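Cg7008-pa (Drosophila melanogaster, PDB 2WAC) is an endonuclease acting on both RNA and DNA and associates with the RNA-induced silencing complex, its Tudor domain binding peptides with symmetrically dimethylated arginines. Local coordinates at residues E74-G78 / S79-V83; Q175-E179 / G180-A184; A38-S42 / N43-A47. All blocks are in the same frame, centred on the assembly; numbering follows the deposited sequence.

The extended Tudor domain, a Tudor barrel joined to a staphylococcal-nuclease-like domain, illustrates how different local motifs end a helix or strand. Along the chain contact 3 comes first, at the proline-terminated end of helix 26-42; contact 1 follows, at the tight turn between strands 68-77 and 80-85; contact 2 comes last, where a Schellman motif ends helix 172-178 ahead of strand 183-184. Contacts 1 and 3 lie on the Tudor side, with centres about 22 Å apart and nearest atoms about 10 Å apart. Contact 2 sits across the chain's centre, about 37 Å from contact 1 and about 48 Å from contact 3, centre to centre. Only contact 1 falls within the region involved in dimethylarginine binding.

Contact 1: residues E74-G78 / S79-V83; sequences ERVQG and SNATV
Arg75 and Thr82 pair across a beta hairpin of the Tudor barrel, in the region involved in dimethylarginine binding, with a type II' turn from Gln77 to Asn80 and a classic beta bulge. Thr82 N reaches Arg75 O at 2.8 Å. The bulge places Glu74 and Arg75 both opposite Thr82, whose O accepts a firm bond from Glu74 N (2.8 Å) and a weak one from Arg75 N. Nearer the turn, Gln77 N donates to Asn80 O at 2.9 Å, while the return bond from Asn80 N to Gln77 O is weak. Gly78 takes the first corner of the turn with a positive phi (62°), an angle that by itself favours glycine.

Apolar contact is slight. Val76 and Ala81 form a non-hydrogen-bonded pair whose side chains share one face, CG2 of the valine lying 4.2 Å from CB of the alanine. With its CG1 anti to the backbone N (chi1 -179°), Val76 brings that methyl within 3.7 Å of Asn80 O. Of the polar side chains, Thr82 OG1 bonds to Thr93 OG1 on strand 91-95, while a water ties the ends of the turn, donating to Gln77 O at 2.7 Å and accepting from Asn80 ND2.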
loop_
_atom_site.group_PDB
_atom_site.type_symbol
_atom_site.label_atom_id
_atom_site.label_comp_id
_atom_site.label_asym_id
_atom_site.label_seq_id
_atom_site.Cartn_x
_atom_site.Cartn_y
_atom_site.Cartn_z
ATOM N N GLU A 74 -14.127 2.571 7.913
ATOM C CA GLU A 74 -14.556 2.821 6.537
ATOM C C GLU A 74 -16.017 2.447 6.278
ATOM O O GLU A 74 -16.690 3.092 5.473
ATOM C CB GLU A 74 -13.623 2.123 5.550
ATOM C CG GLU A 74 -12.227 2.741 5.502
ATOM C CD GLU A 74 -11.424 2.287 4.307
ATOM O OE1 GLU A 74 -11.869 1.345 3.616
ATOM O OE2 GLU A 74 -10.349 2.871 4.057
ATOM N N ARG A 75 -16.497 1.410 6.961
ATOM C CA ARG A 75 -17.891 0.979 6.864
ATOM C C ARG A 75 -18.312 0.358 8.192
ATOM O O ARG A 75 -17.538 -0.374 8.810
ATOM C CB ARG A 75 -18.059 -0.037 5.725
ATOM C CG ARG A 75 -19.512 -0.342 5.333
ATOM C CD ARG A 75 -19.600 -1.420 4.248
ATOM N NE ARG A 75 -18.975 -1.001 2.989
ATOM C CZ ARG A 75 -18.902 -1.746 1.887
ATOM N NH1 ARG A 75 -19.417 -2.971 1.860
ATOM N NH2 ARG A 75 -18.308 -1.262 0.805
ATOM N N VAL A 76 -19.528 0.665 8.639
ATOM C CA VAL A 76 -20.114 -0.014 9.798
ATOM C C VAL A 76 -21.375 -0.756 9.361
ATOM O O VAL A 76 -22.209 -0.203 8.642
ATOM C CB VAL A 76 -20.455 0.961 10.963
ATOM C CG1 VAL A 76 -21.036 0.198 12.153
ATOM C CG2 VAL A 76 -19.230 1.719 11.405
ATOM N N GLN A 77 -21.496 -2.009 9.791
ATOM C CA GLN A 77 -22.662 -2.828 9.476
ATOM C C GLN A 77 -23.082 -3.667 10.685
ATOM O O GLN A 77 -22.548 -4.755 10.917
ATOM C CB GLN A 77 -22.385 -3.715 8.253
ATOM C CG GLN A 77 -23.587 -4.529 7.764
ATOM C CD GLN A 77 -24.763 -3.662 7.342
ATOM O OE1 GLN A 77 -24.642 -2.809 6.461
ATOM N NE2 GLN A 77 -25.911 -3.882 7.970
ATOM N N GLY A 78 -24.039 -3.147 11.449
ATOM C CA GLY A 78 -24.503 -3.797 12.673
ATOM C C GLY A 78 -23.407 -3.937 13.715
ATOM O O GLY A 78 -22.825 -2.941 14.153
ATOM N N SER A 79 -23.116 -5.182 14.088
ATOM C CA SER A 79 -22.157 -5.500 15.156
ATOM C C SER A 79 -20.691 -5.447 14.722
ATOM O O SER A 79 -19.792 -5.600 15.554
ATOM C CB SER A 79 -22.456 -6.887 15.732
ATOM O OG SER A 79 -23.770 -6.951 16.250
ATOM N N ASN A 80 -20.461 -5.234 13.429
ATOM C CA ASN A 80 -19.118 -5.287 12.852
ATOM C C ASN A 80 -18.754 -4.010 12.095
ATOM O O ASN A 80 -19.635 -3.249 11.689
ATOM C CB ASN A 80 -18.995 -6.504 11.924
ATOM C CG ASN A 80 -19.374 -7.809 12.610
ATOM O OD1 ASN A 80 -18.708 -8.246 13.547
ATOM N ND2 ASN A 80 -20.448 -8.438 12.138
ATOM N N ALA A 81 -17.457 -3.775 11.919
ATOM C CA ALA A 81 -16.979 -2.649 11.118
ATOM C C ALA A 81 -15.794 -3.052 10.251
ATOM O O ALA A 81 -15.030 -3.954 10.608
ATOM C CB ALA A 81 -16.606 -1.468 12.008
ATOM N N THR A 82 -15.659 -2.387 9.108
ATOM C CA THR A 82 -14.484 -2.531 8.261
ATOM C C THR A 82 -13.548 -1.363 8.549
ATOM O O THR A 82 -13.933 -0.198 8.412
ATOM C CB THR A 82 -14.860 -2.574 6.764
ATOM O OG1 THR A 82 -15.764 -3.660 6.530
ATOM C CG2 THR A 82 -13.614 -2.759 5.894
ATOM N N VAL A 83 -12.325 -1.685 8.966
ATOM C CA VAL A 83 -11.336 -0.670 9.331
ATOM C C VAL A 83 -10.064 -0.753 8.487
ATOM O O VAL A 83 -9.709 -1.820 7.982
ATOM C CB VAL A 83 -10.972 -0.700 10.855
ATOM C CG1 VAL A 83 -12.224 -0.577 11.721
ATOM C CG2 VAL A 83 -10.169 -1.956 11.225
HETATM O O HOH W 1 -21.820 -7.203 10.015
#

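Contact 2: residues Q175-E179 / G180-A184; sequences QLVAE and GLVLA
Val177 places CG1 anti to its backbone N (chi1 -179°), leaving CG2 beside that N and facing Val182, whose chi1 of -68° sets CG1 anti to the carbonyl carbon and puts CG2 between that carbon and the backbone N. Val177 CG2 and Val182 CG2 meet at 3.7 Å, the side chains crossing at about a right angle, where a Schellman motif ends helix 172-178 of the nuclease-like part. The same Val182 CG2 rests against Leu176 CB at 3.6 Å.

Gly180, with positive phi, is the first residue to leave helical geometry, and two backbone bonds lead back into the last turn. Leu181 N donates to Leu176 O at 3.0 Å, almost in line with the carbonyl, whereas Gly180 N reaches Val177 O from above the carbonyl plane, 62° out of it. Leu181 CD1 lies 4.2 Å from Leu176 CD2 and against the Glu179 chain, whose OE1 is 3.5 Å away. With only an alanine here, CD1 and its contacts would be gone, which would probably open a gap beside Leu176 CD2 and set the Glu179 chain freer to turn. Helix 127-141 covers Leu176, Leu181 and Val182, and helix 193-208 covers Val177. A water donates to both Val177 O, at 2.7 Å, and Val182 O.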
loop_
_atom_site.group_PDB
_atom_site.type_symbol
_atom_site.label_atom_id
_atom_site.label_comp_id
_atom_site.label_asym_id
_atom_site.label_seq_id
_atom_site.Cartn_x
_atom_site.Cartn_y
_atom_site.Cartn_z
ATOM N N GLN A 175 10.251 -3.736 -14.597
ATOM C CA GLN A 175 10.798 -5.093 -14.599
ATOM C C GLN A 175 9.687 -6.141 -14.702
ATOM O O GLN A 175 9.855 -7.152 -15.383
ATOM C CB GLN A 175 11.668 -5.341 -13.362
ATOM C CG GLN A 175 12.550 -6.586 -13.469
ATOM C CD GLN A 175 13.467 -6.770 -12.276
ATOM O OE1 GLN A 175 13.014 -6.946 -11.145
ATOM N NE2 GLN A 175 14.770 -6.740 -12.526
ATOM N N LEU A 176 8.560 -5.888 -14.035
ATOM C CA LEU A 176 7.375 -6.745 -14.145
ATOM C C LEU A 176 6.868 -6.806 -15.589
ATOM O O LEU A 176 6.463 -7.869 -16.067
ATOM C CB LEU A 176 6.251 -6.253 -13.221
ATOM C CG LEU A 176 6.415 -6.257 -11.696
ATOM C CD1 LEU A 176 5.153 -5.701 -11.045
ATOM C CD2 LEU A 176 6.719 -7.649 -11.160
ATOM N N VAL A 177 6.898 -5.661 -16.269
ATOM C CA VAL A 177 6.551 -5.567 -17.688
ATOM C C VAL A 177 7.552 -6.345 -18.559
ATOM O O VAL A 177 7.146 -7.168 -19.384
ATOM C CB VAL A 177 6.442 -4.083 -18.155
ATOM C CG1 VAL A 177 6.057 -3.994 -19.622
ATOM C CG2 VAL A 177 5.429 -3.324 -17.307
ATOM N N ALA A 178 8.848 -6.095 -18.357
ATOM C CA ALA A 178 9.910 -6.754 -19.129
ATOM C C ALA A 178 9.933 -8.276 -18.948
ATOM O O ALA A 178 10.340 -9.007 -19.852
ATOM C CB ALA A 178 11.270 -6.154 -18.789
ATOM N N GLU A 179 9.492 -8.739 -17.780
ATOM C CA GLU A 179 9.384 -10.171 -17.487
ATOM C C GLU A 179 8.095 -10.799 -18.026
ATOM O O GLU A 179 7.896 -12.012 -17.914
ATOM C CB GLU A 179 9.498 -10.422 -15.982
ATOM C CG GLU A 179 10.913 -10.277 -15.433
ATOM C CD GLU A 179 10.958 -10.189 -13.918
ATOM O OE1 GLU A 179 9.899 -9.975 -13.285
ATOM O OE2 GLU A 179 12.064 -10.327 -13.356
ATOM N N GLY A 180 7.227 -9.970 -18.603
ATOM C CA GLY A 180 5.978 -10.436 -19.207
ATOM C C GLY A 180 4.931 -10.883 -18.205
ATOM O O GLY A 180 4.131 -11.771 -18.493
ATOM N N LEU A 181 4.928 -10.254 -17.033
ATOM C CA LEU A 181 4.005 -10.616 -15.956
ATOM C C LEU A 181 2.799 -9.683 -15.885
ATOM O O LEU A 181 1.731 -10.072 -15.405
ATOM C CB LEU A 181 4.733 -10.649 -14.608
ATOM C CG LEU A 181 5.919 -11.612 -14.479
ATOM C CD1 LEU A 181 6.708 -11.316 -13.213
ATOM C CD2 LEU A 181 5.467 -13.078 -14.509
ATOM N N VAL A 182 2.983 -8.452 -16.357
ATOM C CA VAL A 182 1.914 -7.453 -16.402
ATOM C C VAL A 182 1.889 -6.728 -17.746
ATOM O O VAL A 182 2.808 -6.867 -18.560
ATOM C CB VAL A 182 2.038 -6.399 -15.259
ATOM C CG1 VAL A 182 1.778 -7.026 -13.890
ATOM C CG2 VAL A 182 3.392 -5.696 -15.300
ATOM N N LEU A 183 0.831 -5.954 -17.967
ATOM C CA LEU A 183 0.704 -5.129 -19.161
ATOM C C LEU A 183 1.155 -3.698 -18.884
ATOM O O LEU A 183 1.060 -3.211 -17.754
ATOM C CB LEU A 183 -0.740 -5.146 -19.681
ATOM C CG LEU A 183 -1.352 -6.501 -20.063
ATOM C CD1 LEU A 183 -2.856 -6.377 -20.270
ATOM C CD2 LEU A 183 -0.689 -7.088 -21.307
ATOM N N ALA A 184 1.670 -3.042 -19.920
ATOM C CA ALA A 184 2.012 -1.628 -19.854
ATOM C C ALA A 184 0.767 -0.806 -20.157
ATOM O O ALA A 184 -0.011 -1.153 -21.050
ATOM C CB ALA A 184 3.117 -1.303 -20.848
HETATM O O HOH W 2 4.741 -7.561 -20.569
#

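Contact 3: residues A38-S42 / N43-A47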
loop_
_atom_site.group_PDB
_atom_site.type_symbol
_atom_site.label_atom_id
_atom_site.label_comp_id
_atom_site.label_asym_id
_atom_site.label_seq_id
_atom_site.Cartn_x
_atom_site.Cartn_y
_atom_site.Cartn_z
ATOM N N ALA A 38 1.218 1.058 26.030
ATOM C CA ALA A 38 1.275 1.338 27.467
ATOM C C ALA A 38 -0.020 1.965 27.988
ATOM O O ALA A 38 -0.500 1.607 29.065
ATOM C CB ALA A 38 2.471 2.228 27.788
ATOM N N ASP A 39 -0.572 2.894 27.208
ATOM C CA ASP A 39 -1.833 3.573 27.515
ATOM C C ASP A 39 -2.983 2.577 27.687
ATOM O O ASP A 39 -3.727 2.633 28.670
ATOM C CB ASP A 39 -2.164 4.556 26.383
ATOM C CG ASP A 39 -2.998 5.739 26.845
ATOM O OD1 ASP A 39 -4.079 5.530 27.436
ATOM O OD2 ASP A 39 -2.574 6.888 26.594
ATOM N N PHE A 40 -3.104 1.661 26.725
ATOM C CA PHE A 40 -4.200 0.693 26.680
ATOM C C PHE A 40 -3.978 -0.533 27.571
ATOM O O PHE A 40 -4.892 -1.335 27.772
ATOM C CB PHE A 40 -4.484 0.282 25.230
ATOM C CG PHE A 40 -5.413 1.221 24.504
ATOM C CD1 PHE A 40 -5.087 2.568 24.342
ATOM C CD2 PHE A 40 -6.613 0.761 23.978
ATOM C CE1 PHE A 40 -5.946 3.437 23.675
ATOM C CE2 PHE A 40 -7.477 1.622 23.306
ATOM C CZ PHE A 40 -7.143 2.963 23.158
ATOM N N GLN A 41 -2.763 -0.674 28.095
ATOM C CA GLN A 41 -2.464 -1.686 29.102
ATOM C C GLN A 41 -2.770 -1.125 30.492
ATOM O O GLN A 41 -3.290 -1.833 31.357
ATOM C CB GLN A 41 -1.000 -2.130 29.004
ATOM C CG GLN A 41 -0.579 -3.183 30.023
ATOM C CD GLN A 41 0.821 -3.711 29.781
ATOM O OE1 GLN A 41 1.093 -4.344 28.757
ATOM N NE2 GLN A 41 1.718 -3.461 30.729
ATOM N N SER A 42 -2.447 0.154 30.687
ATOM C CA SER A 42 -2.710 0.857 31.945
ATOM C C SER A 42 -4.203 1.109 32.151
ATOM O O SER A 42 -4.711 0.975 33.265
ATOM C CB SER A 42 -1.934 2.178 31.995
ATOM O OG SER A 42 -2.173 2.872 33.208
ATOM N N ASN A 43 -4.893 1.479 31.073
ATOM C CA ASN A 43 -6.334 1.706 31.111
ATOM C C ASN A 43 -7.037 0.992 29.950
ATOM O O ASN A 43 -7.375 1.624 28.944
ATOM C CB ASN A 43 -6.642 3.210 31.111
ATOM C CG ASN A 43 -8.072 3.525 31.541
ATOM O OD1 ASN A 43 -8.737 2.719 32.195
ATOM N ND2 ASN A 43 -8.546 4.713 31.180
ATOM N N PRO A 44 -7.260 -0.333 30.087
ATOM C CA PRO A 44 -7.889 -1.100 29.010
ATOM C C PRO A 44 -9.359 -0.720 28.860
ATOM O O PRO A 44 -10.061 -0.601 29.868
ATOM C CB PRO A 44 -7.759 -2.560 29.477
ATOM C CG PRO A 44 -6.852 -2.536 30.670
ATOM C CD PRO A 44 -6.961 -1.175 31.258
ATOM N N PRO A 45 -9.829 -0.531 27.613
ATOM C CA PRO A 45 -11.204 -0.074 27.408
ATOM C C PRO A 45 -12.230 -1.174 27.675
ATOM O O PRO A 45 -11.882 -2.359 27.694
ATOM C CB PRO A 45 -11.241 0.335 25.929
ATOM C CG PRO A 45 -9.882 0.062 25.372
ATOM C CD PRO A 45 -9.123 -0.766 26.341
ATOM N N ILE A 46 -13.482 -0.772 27.883
ATOM C CA ILE A 46 -14.576 -1.711 28.123
ATOM C C ILE A 46 -15.178 -2.163 26.792
ATOM O O ILE A 46 -15.695 -1.344 26.026
ATOM C CB ILE A 46 -15.668 -1.094 29.045
ATOM C CG1 ILE A 46 -15.082 -0.709 30.416
ATOM C CG2 ILE A 46 -16.879 -2.032 29.189
ATOM C CD1 ILE A 46 -14.521 -1.873 31.243
ATOM N N ALA A 47 -15.097 -3.465 26.524
ATOM C CA ALA A 47 -15.598 -4.038 25.275
ATOM C C ALA A 47 -17.109 -3.848 25.121
ATOM O O ALA A 47 -17.878 -4.141 26.040
ATOM C CB ALA A 47 -15.227 -5.515 25.177
#
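The C-terminal end of helix 26-42, the long helix that leads into the Tudor barrel, is a worked example of a helix terminated by proline. Asn43 is the first residue to leave helical geometry, yet its N still donates to Asp39 O at 2.9 Å, completing the last turn with the donor tilted 24° from the carbonyl plane. The pattern stops at the following residue: Pro44 N carries no hydrogen, so the carbonyl of Phe40 cannot receive the next bond of the series. Its O instead meets Pro44 CA at 3.3 Å in a CA-H...O contact, and the ring atoms CB and CG of Pro44 also lie close to that oxygen.

Apolar contact is made by Phe40 and Pro45, whose side chains cross at about a right angle. The Phe40 ring lies on the barrel side of the helix, among Trp68, Ala100 and Pro103, and meets the Trp68 ring with planes at about 45°; Pro45 joins it on Ala100 of strand 99-101. The helix end and the loop after it are thereby laid against the Tudor strands. Pro45 CG makes the close approach, 3.5 Å from Phe40 CE2 and 3.6 Å from Phe40 CD2.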